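Local coordinates for protein putative acyl-CoA thioester hydrolase YbhC (Escherichia coli K-12, PDB 3GRH) that is a putative thioesterase of the outer membrane, related to the pectinesterases, that neither binds pectin nor has pectinesterase activity, at residues Ser36-Ser41 with Lys367-Ala372; Thr293-Val298 with Val324-Asn329; Ile354-Ile359 with Glu406-Gly411. One frame throughout, in Å; residues are numbered along the deposited sequence.

Contact 1: residues Ser36-Ser41 with Lys367-Ala372; sequences SRPILS and KPWADA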
ATOM      1  N   SER A  36      16.610  10.891  15.874  1.00 16.20           N
ATOM      2  CA  SER A  36      16.408  10.799  14.427  1.00 13.17           C
ATOM      3  C   SER A  36      15.974   9.419  13.973  1.00 13.14           C
ATOM      4  O   SER A  36      15.483   9.264  12.895  1.00 11.46           O
ATOM      5  CB  SER A  36      17.658  11.188  13.699  1.00 14.43           C
ATOM      6  OG  SER A  36      17.863  12.593  13.905  1.00 16.90           O
ATOM      7  N   ARG A  37      16.255   8.403  14.785  1.00 12.74           N
ATOM      8  CA  ARG A  37      16.077   6.990  14.411  1.00 13.04           C
ATOM      9  C   ARG A  37      15.770   6.168  15.659  1.00 12.07           C
ATOM     10  O   ARG A  37      16.625   5.494  16.222  1.00 11.37           O
ATOM     11  CB  ARG A  37      17.312   6.437  13.711  1.00 14.49           C
ATOM     12  CG  ARG A  37      17.069   5.138  13.046  1.00 15.22           C
ATOM     13  CD  ARG A  37      18.245   4.769  12.122  1.00 16.12           C
ATOM     14  NE  ARG A  37      17.838   3.738  11.201  1.00 17.70           N
ATOM     15  CZ  ARG A  37      18.468   3.385  10.111  1.00 16.61           C
ATOM     16  NH1 ARG A  37      19.654   3.925   9.801  1.00 20.32           N
ATOM     17  NH2 ARG A  37      17.924   2.432   9.365  1.00 21.89           N
ATOM     18  N   PRO A  38      14.538   6.236  16.119  1.00 11.95           N
ATOM     19  CA  PRO A  38      14.211   5.495  17.302  1.00 11.06           C
ATOM     20  C   PRO A  38      14.088   3.992  17.047  1.00 12.02           C
ATOM     21  O   PRO A  38      13.548   3.584  16.023  1.00 13.02           O
ATOM     22  CB  PRO A  38      12.844   6.043  17.722  1.00 14.49           C
ATOM     23  CG  PRO A  38      12.466   7.020  16.761  1.00 15.90           C
ATOM     24  CD  PRO A  38      13.455   7.129  15.661  1.00 13.48           C
ATOM     25  N   ILE A  39      14.566   3.227  18.013  1.00 11.71           N
ATOM     26  CA  ILE A  39      14.680   1.797  17.936  1.00 10.93           C
ATOM     27  C   ILE A  39      13.925   1.223  19.104  1.00 11.89           C
ATOM     28  O   ILE A  39      14.149   1.597  20.205  1.00 10.97           O
ATOM     29  CB  ILE A  39      16.139   1.294  17.971  1.00 10.43           C
ATOM     30  CG1 ILE A  39      16.985   1.906  16.828  1.00 13.38           C
ATOM     31  CG2 ILE A  39      16.194  -0.228  17.915  1.00 13.01           C
ATOM     32  CD1 ILE A  39      16.544   1.635  15.409  1.00 13.95           C
ATOM     33  N   LEU A  40      13.022   0.305  18.828  1.00  9.68           N
ATOM     34  CA  LEU A  40      12.215  -0.378  19.844  1.00 11.18           C
ATOM     35  C   LEU A  40      12.997  -1.402  20.624  1.00 10.19           C
ATOM     36  O   LEU A  40      13.942  -2.026  20.147  1.00 11.96           O
ATOM     37  CB  LEU A  40      11.056  -1.141  19.168  1.00 10.59           C
ATOM     38  CG  LEU A  40      10.035  -0.350  18.408  1.00 12.60           C
ATOM     39  CD1 LEU A  40       8.983  -1.248  17.739  1.00 18.87           C
ATOM     40  CD2 LEU A  40       9.436   0.703  19.345  1.00 14.69           C
ATOM     41  N   SER A  41      12.663  -1.503  21.913  1.00 11.82           N
ATOM     42  CA  SER A  41      13.114  -2.612  22.726  1.00 11.96           C
ATOM     43  C   SER A  41      12.372  -3.875  22.388  1.00 13.95           C
ATOM     44  O   SER A  41      11.340  -3.845  21.787  1.00 12.93           O
ATOM     45  CB  SER A  41      12.912  -2.355  24.227  1.00 13.03           C
ATOM     46  OG  SER A  41      11.537  -2.402  24.607  1.00 15.33           O
ATOM     47  N   LYS A 367      19.323  10.506   9.001  1.00 17.70           N
ATOM     48  CA  LYS A 367      17.977  11.006   9.144  1.00 16.71           C
ATOM     49  C   LYS A 367      17.037  10.182   8.255  1.00 14.36           C
ATOM     50  O   LYS A 367      16.644  10.566   7.166  1.00 12.92           O
ATOM     51  CB  LYS A 367      17.901  12.455   8.752  1.00 18.48           C
ATOM     52  CG  LYS A 367      18.623  13.373   9.659  1.00 21.25           C
ATOM     53  CD  LYS A 367      18.257  14.795   9.348  1.00 22.13           C
ATOM     54  CE  LYS A 367      18.682  15.726  10.476  1.00 27.74           C
ATOM     55  NZ  LYS A 367      19.689  15.090  11.390  1.00 32.36           N
ATOM     56  N   PRO A 368      16.728   8.969   8.682  1.00 11.82           N
ATOM     57  CA  PRO A 368      15.894   8.129   7.863  1.00 12.51           C
ATOM     58  C   PRO A 368      14.435   8.520   7.755  1.00 12.45           C
ATOM     59  O   PRO A 368      13.765   8.049   6.882  1.00 12.84           O
ATOM     60  CB  PRO A 368      16.005   6.759   8.558  1.00 14.81           C
ATOM     61  CG  PRO A 368      16.373   7.122   9.946  1.00 14.49           C
ATOM     62  CD  PRO A 368      17.216   8.280   9.889  1.00 12.92           C
ATOM     63  N   TRP A 369      13.964   9.371   8.651  1.00 11.57           N
ATOM     64  CA  TRP A 369      12.606   9.831   8.653  1.00 10.13           C
ATOM     65  C   TRP A 369      12.542  11.343   8.467  1.00 11.72           C
ATOM     66  O   TRP A 369      13.214  12.134   9.148  1.00 12.25           O
ATOM     67  CB  TRP A 369      11.941   9.447   9.955  1.00 11.36           C
ATOM     68  CG  TRP A 369      12.029   8.028  10.365  1.00  9.65           C
ATOM     69  CD1 TRP A 369      12.768   7.535  11.370  1.00 12.20           C
ATOM     70  CD2 TRP A 369      11.300   6.898   9.811  1.00 11.81           C
ATOM     71  NE1 TRP A 369      12.549   6.160  11.496  1.00 11.13           N
ATOM     72  CE2 TRP A 369      11.651   5.787  10.517  1.00 12.95           C
ATOM     73  CE3 TRP A 369      10.344   6.777   8.781  1.00 12.41           C
ATOM     74  CZ2 TRP A 369      11.102   4.545  10.242  1.00 12.08           C
ATOM     75  CZ3 TRP A 369       9.818   5.561   8.517  1.00 10.63           C
ATOM     76  CH2 TRP A 369      10.185   4.479   9.223  1.00 10.21           C
ATOM     77  N   ALA A 370      11.741  11.737   7.501  1.00 11.36           N
ATOM     78  CA  ALA A 370      11.604  13.144   7.107  1.00 12.13           C
ATOM     79  C   ALA A 370      10.487  13.867   7.848  1.00 13.12           C
ATOM     80  O   ALA A 370       9.585  13.266   8.431  1.00 13.94           O
ATOM     81  CB  ALA A 370      11.363  13.214   5.597  1.00 13.10           C
ATOM     82  N   ASP A 371      10.489  15.191   7.741  1.00 14.42           N
ATOM     83  CA  ASP A 371       9.360  15.947   8.274  1.00 14.27           C
ATOM     84  C   ASP A 371       8.060  15.619   7.552  1.00 14.42           C
ATOM     85  O   ASP A 371       8.064  15.140   6.393  1.00 13.65           O
ATOM     86  CB  ASP A 371       9.602  17.421   8.087  1.00 16.25           C
ATOM     87  CG  ASP A 371      10.853  17.905   8.768  1.00 19.94           C
ATOM     88  OD1 ASP A 371      11.516  17.148   9.534  1.00 21.13           O
ATOM     89  OD2 ASP A 371      11.207  19.102   8.514  1.00 22.53           O
ATOM     90  N   ALA A 372       6.933  15.923   8.191  1.00 13.37           N
ATOM     91  CA  ALA A 372       5.626  15.508   7.627  1.00 14.93           C
ATOM     92  C   ALA A 372       5.241  16.263   6.393  1.00 15.96           C
ATOM     93  O   ALA A 372       5.582  17.452   6.241  1.00 15.26           O
ATOM     94  CB  ALA A 372       4.537  15.662   8.649  1.00 14.46           C
TER
HETATM   95  O   HOH W   1      15.214  11.110  10.868  1.00 17.99           O
HETATM   96  O   HOH W   2      13.591   4.508  13.434  1.00 24.43           O
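Pro368 and Arg37 supply the apolar part of this meeting. The ring carbon CG of the proline lies against the flank of the arginine chain, 3.7 Å from Arg37 CD, and the two side chains cross at about a right angle. Because the arginine runs out straight from CG to NE, with CG opposite the backbone nitrogen (chi1 -167°), its CB, CG, CD and NE all pass close to that one proline atom, and the proline also comes over one face of the guanidinium group. Pro38 CD comes obliquely to Trp369 CD1, at 4.4 Å. The charge of Arg37 is answered by other partners: NE makes a salt bridge with Glu406, and NH2 bonds to the carbonyl of Gly413. Trp369 is touched along its indole edge, where Ser36 O sits near the ring plane, 3.6 Å from Trp369 CD1.

Polar contact runs through water, with no direct hydrogen bond between the segments. One water donates to Ser36 O at 2.8 Å and accepts from Trp369 N at 3.1 Å. A second donates to Pro38 O at 2.7 Å and accepts from Trp369 NE1 at 2.8 Å, lying in the indole plane at the ring edge. The tryptophan is thus tied to the N-terminal segment at both its backbone and its ring nitrogen, which should restrain rotation of the indole. Leu338, Val352, Ile354 and Met404 touch its side chain, and Phe379 meets its ring.

The indole comes within about 6 Å of the side chain of Arg340, a substrate-binding residue by similarity. The arrangement belongs to the C-terminal end of the parallel beta-helix that defines the pectinesterase fold, here met by a segment from near the chain's beginning.

Contact 2: residues Thr293-Val298 with Val324-Asn329; sequences TEFRVV and VNSRFN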
ATOM      1  N   THR A 293       8.405  -8.502   1.301  1.00  8.50           N
ATOM      2  CA  THR A 293       8.175  -7.591   0.208  1.00  9.40           C
ATOM      3  C   THR A 293       9.444  -6.828  -0.040  1.00  9.62           C
ATOM      4  O   THR A 293      10.174  -6.451   0.872  1.00 10.99           O
ATOM      5  CB  THR A 293       6.938  -6.732   0.492  1.00 11.27           C
ATOM      6  OG1 THR A 293       5.815  -7.620   0.431  1.00 13.65           O
ATOM      7  CG2 THR A 293       6.778  -5.638  -0.550  1.00 11.41           C
ATOM      8  N   GLU A 294       9.740  -6.570  -1.303  1.00  8.57           N
ATOM      9  CA  GLU A 294      10.847  -5.703  -1.679  1.00 10.21           C
ATOM     10  C   GLU A 294      10.339  -4.352  -2.055  1.00 11.01           C
ATOM     11  O   GLU A 294       9.379  -4.190  -2.828  1.00 10.35           O
ATOM     12  CB  GLU A 294      11.595  -6.285  -2.878  1.00 11.08           C
ATOM     13  CG  GLU A 294      12.759  -5.410  -3.318  1.00 13.56           C
ATOM     14  CD  GLU A 294      13.641  -5.967  -4.434  1.00 17.73           C
ATOM     15  OE1 GLU A 294      13.514  -7.133  -4.893  1.00 23.38           O
ATOM     16  OE2 GLU A 294      14.494  -5.179  -4.890  1.00 25.91           O
ATOM     17  N   PHE A 295      10.932  -3.336  -1.460  1.00 10.47           N
ATOM     18  CA  PHE A 295      10.632  -1.959  -1.765  1.00 10.73           C
ATOM     19  C   PHE A 295      11.832  -1.339  -2.475  1.00 11.71           C
ATOM     20  O   PHE A 295      12.960  -1.433  -1.988  1.00 12.35           O
ATOM     21  CB  PHE A 295      10.351  -1.203  -0.485  1.00 10.35           C
ATOM     22  CG  PHE A 295       9.211  -1.726   0.311  1.00 11.52           C
ATOM     23  CD1 PHE A 295       8.001  -1.216   0.162  1.00 12.51           C
ATOM     24  CD2 PHE A 295       9.414  -2.678   1.262  1.00 10.72           C
ATOM     25  CE1 PHE A 295       6.957  -1.702   0.967  1.00 11.55           C
ATOM     26  CE2 PHE A 295       8.375  -3.213   1.978  1.00 10.71           C
ATOM     27  CZ  PHE A 295       7.121  -2.689   1.796  1.00 11.16           C
ATOM     28  N   ARG A 296      11.602  -0.784  -3.660  1.00  9.69           N
ATOM     29  CA  ARG A 296      12.692  -0.185  -4.470  1.00 11.32           C
ATOM     30  C   ARG A 296      12.381   1.261  -4.721  1.00 10.43           C
ATOM     31  O   ARG A 296      11.297   1.624  -5.252  1.00 11.63           O
ATOM     32  CB  ARG A 296      12.859  -0.902  -5.801  1.00 12.04           C
ATOM     33  CG  ARG A 296      13.850  -0.247  -6.764  1.00 15.05           C
ATOM     34  CD  ARG A 296      15.244  -0.789  -6.559  1.00 25.50           C
ATOM     35  NE  ARG A 296      15.262  -2.252  -6.750  1.00 31.34           N
ATOM     36  CZ  ARG A 296      16.340  -3.033  -6.733  1.00 31.85           C
ATOM     37  NH1 ARG A 296      17.578  -2.538  -6.569  1.00 29.80           N
ATOM     38  NH2 ARG A 296      16.177  -4.336  -6.900  1.00 34.86           N
ATOM     39  N   VAL A 297      13.339   2.106  -4.324  1.00 10.70           N
ATOM     40  CA  VAL A 297      13.294   3.517  -4.668  1.00 11.51           C
ATOM     41  C   VAL A 297      14.011   3.762  -5.961  1.00 11.76           C
ATOM     42  O   VAL A 297      15.189   3.361  -6.068  1.00 12.23           O
ATOM     43  CB  VAL A 297      13.938   4.373  -3.560  1.00 10.55           C
ATOM     44  CG1 VAL A 297      14.061   5.859  -4.061  1.00 14.02           C
ATOM     45  CG2 VAL A 297      13.124   4.315  -2.341  1.00 17.85           C
ATOM     46  N   VAL A 298      13.352   4.432  -6.912  1.00 11.69           N
ATOM     47  CA  VAL A 298      13.948   4.761  -8.221  1.00 13.44           C
ATOM     48  C   VAL A 298      14.261   6.234  -8.251  1.00 15.48           C
ATOM     49  O   VAL A 298      13.590   7.019  -7.579  1.00 17.04           O
ATOM     50  CB  VAL A 298      13.087   4.330  -9.402  1.00 14.23           C
ATOM     51  CG1 VAL A 298      12.919   2.812  -9.392  1.00 14.05           C
ATOM     52  CG2 VAL A 298      11.696   4.984  -9.356  1.00 16.39           C
ATOM     53  N   VAL A 324       7.833  -6.387   7.742  1.00  8.27           N
ATOM     54  CA  VAL A 324       8.549  -7.496   8.428  1.00  8.65           C
ATOM     55  C   VAL A 324       9.245  -8.352   7.429  1.00  7.52           C
ATOM     56  O   VAL A 324       8.706  -8.663   6.379  1.00  8.41           O
ATOM     57  CB  VAL A 324       7.558  -8.251   9.390  1.00 10.28           C
ATOM     58  CG1 VAL A 324       6.407  -8.790   8.648  1.00 15.91           C
ATOM     59  CG2 VAL A 324       8.274  -9.330  10.138  1.00 11.93           C
ATOM     60  N   ASN A 325      10.493  -8.684   7.647  1.00  8.97           N
ATOM     61  CA  ASN A 325      11.221  -9.631   6.862  1.00  9.45           C
ATOM     62  C   ASN A 325      11.235  -9.163   5.367  1.00  8.22           C
ATOM     63  O   ASN A 325      11.098  -9.976   4.410  1.00 11.44           O
ATOM     64  CB  ASN A 325      10.571 -11.013   6.976  1.00  9.42           C
ATOM     65  CG  ASN A 325      10.563 -11.586   8.397  1.00 16.55           C
ATOM     66  OD1 ASN A 325       9.721 -12.400   8.744  1.00 23.34           O
ATOM     67  ND2 ASN A 325      11.488 -11.181   9.177  1.00 19.52           N
ATOM     68  N   SER A 326      11.409  -7.862   5.200  1.00  8.16           N
ATOM     69  CA  SER A 326      11.309  -7.204   3.906  1.00  9.02           C
ATOM     70  C   SER A 326      12.724  -6.631   3.544  1.00  8.94           C
ATOM     71  O   SER A 326      13.686  -6.842   4.259  1.00 10.72           O
ATOM     72  CB  SER A 326      10.191  -6.196   3.967  1.00 10.04           C
ATOM     73  OG  SER A 326       8.921  -6.890   3.931  1.00 10.06           O
ATOM     74  N   ARG A 327      12.833  -6.128   2.314  1.00  9.28           N
ATOM     75  CA  ARG A 327      14.090  -5.702   1.686  1.00 11.14           C
ATOM     76  C   ARG A 327      13.842  -4.306   1.139  1.00 11.02           C
ATOM     77  O   ARG A 327      12.844  -4.047   0.529  1.00 11.93           O
ATOM     78  CB  ARG A 327      14.540  -6.662   0.589  1.00 13.69           C
ATOM     79  CG  ARG A 327      14.913  -7.953   1.126  1.00 19.40           C
ATOM     80  CD  ARG A 327      15.338  -8.862  -0.029  1.00 21.57           C
ATOM     81  NE  ARG A 327      14.190  -9.324  -0.802  1.00 28.90           N
ATOM     82  CZ  ARG A 327      14.177  -9.546  -2.119  1.00 29.73           C
ATOM     83  NH1 ARG A 327      15.246  -9.328  -2.858  1.00 33.81           N
ATOM     84  NH2 ARG A 327      13.083 -10.022  -2.697  1.00 33.08           N
ATOM     85  N   PHE A 328      14.743  -3.393   1.421  1.00  9.45           N
ATOM     86  CA  PHE A 328      14.632  -2.013   0.998  1.00 10.36           C
ATOM     87  C   PHE A 328      15.893  -1.606   0.216  1.00 10.50           C
ATOM     88  O   PHE A 328      16.991  -1.778   0.691  1.00 11.71           O
ATOM     89  CB  PHE A 328      14.526  -1.085   2.221  1.00 11.34           C
ATOM     90  CG  PHE A 328      13.278  -1.289   3.024  1.00  9.52           C
ATOM     91  CD1 PHE A 328      12.157  -0.561   2.791  1.00 13.15           C
ATOM     92  CD2 PHE A 328      13.192  -2.284   3.942  1.00 10.06           C
ATOM     93  CE1 PHE A 328      10.965  -0.778   3.472  1.00 12.33           C
ATOM     94  CE2 PHE A 328      11.999  -2.472   4.622  1.00 10.22           C
ATOM     95  CZ  PHE A 328      10.915  -1.746   4.424  1.00 10.83           C
ATOM     96  N   ASN A 329      15.724  -1.172  -1.007  1.00 10.44           N
ATOM     97  CA  ASN A 329      16.838  -0.818  -1.897  1.00 12.13           C
ATOM     98  C   ASN A 329      16.632   0.545  -2.509  1.00 12.29           C
ATOM     99  O   ASN A 329      15.572   0.842  -3.005  1.00 13.69           O
ATOM    100  CB  ASN A 329      16.931  -1.885  -2.967  1.00 11.79           C
ATOM    101  CG  ASN A 329      17.371  -3.246  -2.424  1.00 16.38           C
ATOM    102  OD1 ASN A 329      18.394  -3.305  -1.742  1.00 23.35           O
ATOM    103  ND2 ASN A 329      16.636  -4.328  -2.730  1.00 20.90           N
TER
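Strands 294-297 and 327-329 run parallel, their axes 4.7 Å apart and 9° from alignment. Arg327 N bonds to Thr293 O and Asn329 N to Phe295 O, while Phe295 N and Val297 N return bonds to Arg327 O and Asn329 O. Before the strands proper, Thr293 N donates to Ser326 OG at 3.1 Å.

On the buried face Phe295 and Phe328 lie side by side, pointing the same way. Their planes are 6° from parallel but slid apart, so overlap is slight; Phe295 CD2 sits over the Phe328 ring, 3.3 Å from Phe328 CE1.

The other face is polar. Glu294 extends fully, its CG opposite the backbone nitrogen (chi1 180°), and its OE2 takes a salt bridge from Arg296 NH2 at 2.8 Å. The amide Asn329 ND2 reaches Glu294 OE2 from above the carboxylate plane at 3.2 Å, while Asn329 OD1 bonds to Asn360. Arg327 NH1 stands 3.5 Å from Glu294 OE1, an attraction of charges alone. Were Glu294 replaced by alanine, both arginines would probably be left without the anion they share, and Asn329 ND2 without this acceptor. One carboxylate thus stands between two cations, Arg296 on its own strand and Arg327 on the next, and is likely to stay ionised.

Contact 3: residues Ile354-Ile359 with Glu406-Gly411; sequences IRDSAI and EYNNRG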
ATOM      1  N   ILE A 354       9.268  -0.880  10.978  1.00  6.38           N
ATOM      2  CA  ILE A 354      10.065  -1.700  10.096  1.00  6.59           C
ATOM      3  C   ILE A 354      10.915  -2.602  10.934  1.00  5.17           C
ATOM      4  O   ILE A 354      11.693  -2.129  11.759  1.00  9.40           O
ATOM      5  CB  ILE A 354      10.943  -0.836   9.165  1.00  7.63           C
ATOM      6  CG1 ILE A 354      10.127   0.049   8.271  1.00  8.99           C
ATOM      7  CG2 ILE A 354      11.799  -1.782   8.239  1.00  9.55           C
ATOM      8  CD1 ILE A 354      11.015   1.063   7.480  1.00 10.57           C
ATOM      9  N   ARG A 355      10.679  -3.907  10.820  1.00  6.49           N
ATOM     10  CA  ARG A 355      11.358  -4.907  11.645  1.00  7.73           C
ATOM     11  C   ARG A 355      11.930  -6.046  10.882  1.00  8.63           C
ATOM     12  O   ARG A 355      11.411  -6.438   9.850  1.00  7.98           O
ATOM     13  CB  ARG A 355      10.480  -5.441  12.769  1.00  7.17           C
ATOM     14  CG  ARG A 355       9.246  -6.095  12.326  1.00 10.28           C
ATOM     15  CD  ARG A 355       8.388  -6.554  13.531  1.00  9.39           C
ATOM     16  NE  ARG A 355       9.092  -7.575  14.326  1.00  9.38           N
ATOM     17  CZ  ARG A 355       8.798  -7.899  15.587  1.00 10.56           C
ATOM     18  NH1 ARG A 355       7.761  -7.428  16.210  1.00 11.75           N
ATOM     19  NH2 ARG A 355       9.548  -8.867  16.147  1.00 12.93           N
ATOM     20  N   ASP A 356      13.017  -6.579  11.386  1.00  9.59           N
ATOM     21  CA  ASP A 356      13.575  -7.781  10.847  1.00 10.28           C
ATOM     22  C   ASP A 356      13.858  -7.731   9.308  1.00  8.78           C
ATOM     23  O   ASP A 356      13.740  -8.747   8.597  1.00 11.96           O
ATOM     24  CB  ASP A 356      12.681  -8.987  11.183  1.00 11.33           C
ATOM     25  CG  ASP A 356      12.320  -9.066  12.657  1.00 19.52           C
ATOM     26  OD1 ASP A 356      13.244  -9.044  13.502  1.00 24.73           O
ATOM     27  OD2 ASP A 356      11.075  -9.161  12.981  1.00 24.30           O
ATOM     28  N   SER A 357      14.221  -6.552   8.841  1.00  9.29           N
ATOM     29  CA  SER A 357      14.339  -6.246   7.452  1.00  8.78           C
ATOM     30  C   SER A 357      15.737  -5.825   7.045  1.00  9.57           C
ATOM     31  O   SER A 357      16.521  -5.369   7.851  1.00 10.57           O
ATOM     32  CB  SER A 357      13.343  -5.164   7.073  1.00  8.48           C
ATOM     33  OG  SER A 357      12.011  -5.712   7.137  1.00  8.89           O
ATOM     34  N   ALA A 358      16.055  -6.007   5.768  1.00  9.29           N
ATOM     35  CA  ALA A 358      17.362  -5.646   5.237  1.00  9.92           C
ATOM     36  C   ALA A 358      17.188  -4.244   4.624  1.00  9.36           C
ATOM     37  O   ALA A 358      16.336  -4.075   3.755  1.00 11.03           O
ATOM     38  CB  ALA A 358      17.796  -6.642   4.144  1.00 13.14           C
ATOM     39  N   ILE A 359      17.990  -3.277   5.039  1.00  9.69           N
ATOM     40  CA  ILE A 359      18.018  -1.903   4.472  1.00  8.88           C
ATOM     41  C   ILE A 359      19.357  -1.682   3.817  1.00 10.28           C
ATOM     42  O   ILE A 359      20.389  -1.741   4.435  1.00 10.04           O
ATOM     43  CB  ILE A 359      17.754  -0.843   5.544  1.00  8.37           C
ATOM     44  CG1 ILE A 359      16.448  -1.141   6.246  1.00 10.06           C
ATOM     45  CG2 ILE A 359      17.641   0.530   4.901  1.00  9.59           C
ATOM     46  CD1 ILE A 359      16.176  -0.307   7.435  1.00 11.88           C
ATOM     47  N   GLU A 406      11.899   1.335  14.288  1.00  8.77           N
ATOM     48  CA  GLU A 406      12.617   0.217  13.742  1.00  9.45           C
ATOM     49  C   GLU A 406      12.930  -0.751  14.824  1.00  8.03           C
ATOM     50  O   GLU A 406      13.030  -0.390  15.977  1.00  9.95           O
ATOM     51  CB  GLU A 406      13.893   0.657  13.132  1.00 10.05           C
ATOM     52  CG  GLU A 406      13.703   1.419  11.831  1.00 13.91           C
ATOM     53  CD  GLU A 406      14.985   1.792  11.286  1.00 19.18           C
ATOM     54  OE1 GLU A 406      15.752   0.952  10.653  1.00 17.35           O
ATOM     55  OE2 GLU A 406      15.319   2.928  11.629  1.00 19.92           O
ATOM     56  N   TYR A 407      13.045  -2.001  14.464  1.00  9.68           N
ATOM     57  CA  TYR A 407      13.499  -3.081  15.354  1.00  8.77           C
ATOM     58  C   TYR A 407      14.248  -4.191  14.621  1.00  9.89           C
ATOM     59  O   TYR A 407      13.751  -4.724  13.629  1.00 10.13           O
ATOM     60  CB  TYR A 407      12.307  -3.701  16.060  1.00 10.90           C
ATOM     61  CG  TYR A 407      12.636  -4.839  16.984  1.00 10.66           C
ATOM     62  CD1 TYR A 407      13.318  -4.624  18.147  1.00  9.84           C
ATOM     63  CD2 TYR A 407      12.217  -6.141  16.687  1.00  9.63           C
ATOM     64  CE1 TYR A 407      13.593  -5.644  19.004  1.00 10.82           C
ATOM     65  CE2 TYR A 407      12.542  -7.172  17.517  1.00 10.37           C
ATOM     66  CZ  TYR A 407      13.189  -6.899  18.694  1.00 11.95           C
ATOM     67  OH  TYR A 407      13.485  -7.953  19.531  1.00 15.25           O
ATOM     68  N   ASN A 408      15.496  -4.451  15.038  1.00  9.84           N
ATOM     69  CA  ASN A 408      16.221  -5.636  14.517  1.00 10.29           C
ATOM     70  C   ASN A 408      16.431  -5.654  12.985  1.00 10.50           C
ATOM     71  O   ASN A 408      16.358  -6.695  12.333  1.00 12.55           O
ATOM     72  CB  ASN A 408      15.494  -6.901  14.953  1.00 11.37           C
ATOM     73  CG  ASN A 408      16.389  -8.098  14.908  1.00 15.40           C
ATOM     74  OD1 ASN A 408      17.571  -8.018  15.261  1.00 17.41           O
ATOM     75  ND2 ASN A 408      15.862  -9.237  14.445  1.00 18.65           N
ATOM     76  N   ASN A 409      16.759  -4.496  12.434  1.00 10.42           N
ATOM     77  CA  ASN A 409      17.048  -4.434  10.995  1.00 10.46           C
ATOM     78  C   ASN A 409      18.523  -4.633  10.761  1.00 11.16           C
ATOM     79  O   ASN A 409      19.344  -4.462  11.676  1.00 12.46           O
ATOM     80  CB  ASN A 409      16.545  -3.160  10.380  1.00 11.89           C
ATOM     81  CG  ASN A 409      15.042  -2.979  10.522  1.00 12.75           C
ATOM     82  OD1 ASN A 409      14.543  -1.860  10.813  1.00 18.90           O
ATOM     83  ND2 ASN A 409      14.306  -3.990  10.223  1.00  8.69           N
ATOM     84  N   ARG A 410      18.850  -4.962   9.522  1.00 11.13           N
ATOM     85  CA  ARG A 410      20.212  -5.271   9.106  1.00 12.86           C
ATOM     86  C   ARG A 410      20.485  -4.618   7.766  1.00 12.71           C
ATOM     87  O   ARG A 410      19.635  -3.974   7.185  1.00 15.41           O
ATOM     88  CB  ARG A 410      20.394  -6.763   9.019  1.00 12.99           C
ATOM     89  CG  ARG A 410      19.600  -7.440   7.969  1.00 14.65           C
ATOM     90  CD  ARG A 410      19.608  -8.943   8.154  1.00 16.20           C
ATOM     91  NE  ARG A 410      19.003  -9.619   7.020  1.00 18.84           N
ATOM     92  CZ  ARG A 410      17.692  -9.796   6.919  1.00 20.13           C
ATOM     93  NH1 ARG A 410      16.901  -9.445   7.905  1.00 25.22           N
ATOM     94  NH2 ARG A 410      17.185 -10.350   5.841  1.00 21.25           N
ATOM     95  N   GLY A 411      21.713  -4.758   7.291  1.00 15.65           N
ATOM     96  CA  GLY A 411      22.074  -4.055   6.072  1.00 15.52           C
ATOM     97  C   GLY A 411      22.838  -2.782   6.357  1.00 15.24           C
ATOM     98  O   GLY A 411      22.797  -2.234   7.448  1.00 16.04           O
TER
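Successive coils of the parallel beta-helix stack here at a corner, where Ile354-Ile359 and Glu406-Gly411 each leave a strand and bend. Asp356 and Asn408 occupy equivalent places in the two bends, both in the left-handed helical conformation, as in the short T2 turn of parallel beta-helices.

The backbones pair on both sides of the bend. Ahead of it, Tyr407 N bonds to Ile354 O at 3.0 Å and Asp356 N to Tyr407 O; beyond it, Arg410 N bonds to Ser357 O and Ile359 N to Arg410 O at 2.8 Å.

Asp356 carries the side-chain link. Its OD1 accepts Asn408 ND2 at 2.8 Å, an almost straight bond arriving close to the line of the carboxylate C-O and lying in the amide plane. The other oxygen, Asp356 OD2, is held by Arg355 NE at 2.9 Å, met from above the carboxylate plane. With its CG between backbone N and carbonyl carbon (chi1 60°), that arginine runs alongside Tyr407, Arg355 NH2 lying 3.7 Å from Tyr407 CE2; the guanidinium is turned 77° from the ring, and the ring's CD2 comes over one guanidinium face. Arg410 reaches back along the bend to give Asp356 O a weak bond from NH1 at 3.3 Å, its guanidinium passing over Ala358 CB. On the inner side Ile359 CD1 packs 3.5 Å from Glu406 OE1, of a carboxylate taken up by Arg37 (salt bridge) and Gln29 (hydrogen bond).

Strand 351-355 lies between strands 321-324 and 403-407, and strand 358-359 pairs with 327-330, whose Phe328 touches Ile354 and Ile359. Tyr407 packs on Ala42 and Ala45 of helix 42-45.

How the contacts relate
From the N terminus, Ser36-Ser41 comes first and waits more than three hundred residues for its partner in contact 1, Lys367-Ala372. Within that long loop contact 2 opens and closes, joining adjacent coils of the beta-helix. Contact 3 begins after it, one coil further on, and its second segment follows Lys367-Ala372, so contacts 1 and 3 cross along the chain. In space contact 3 touches both of the others, through probable backbone hydrogen bonds from Leu40 N to Glu406 O and from Phe328 N to Ala358 O, while contacts 1 and 2 do not meet. Together they join the later coils to one another and bind the N-terminal segment to the C-terminal end.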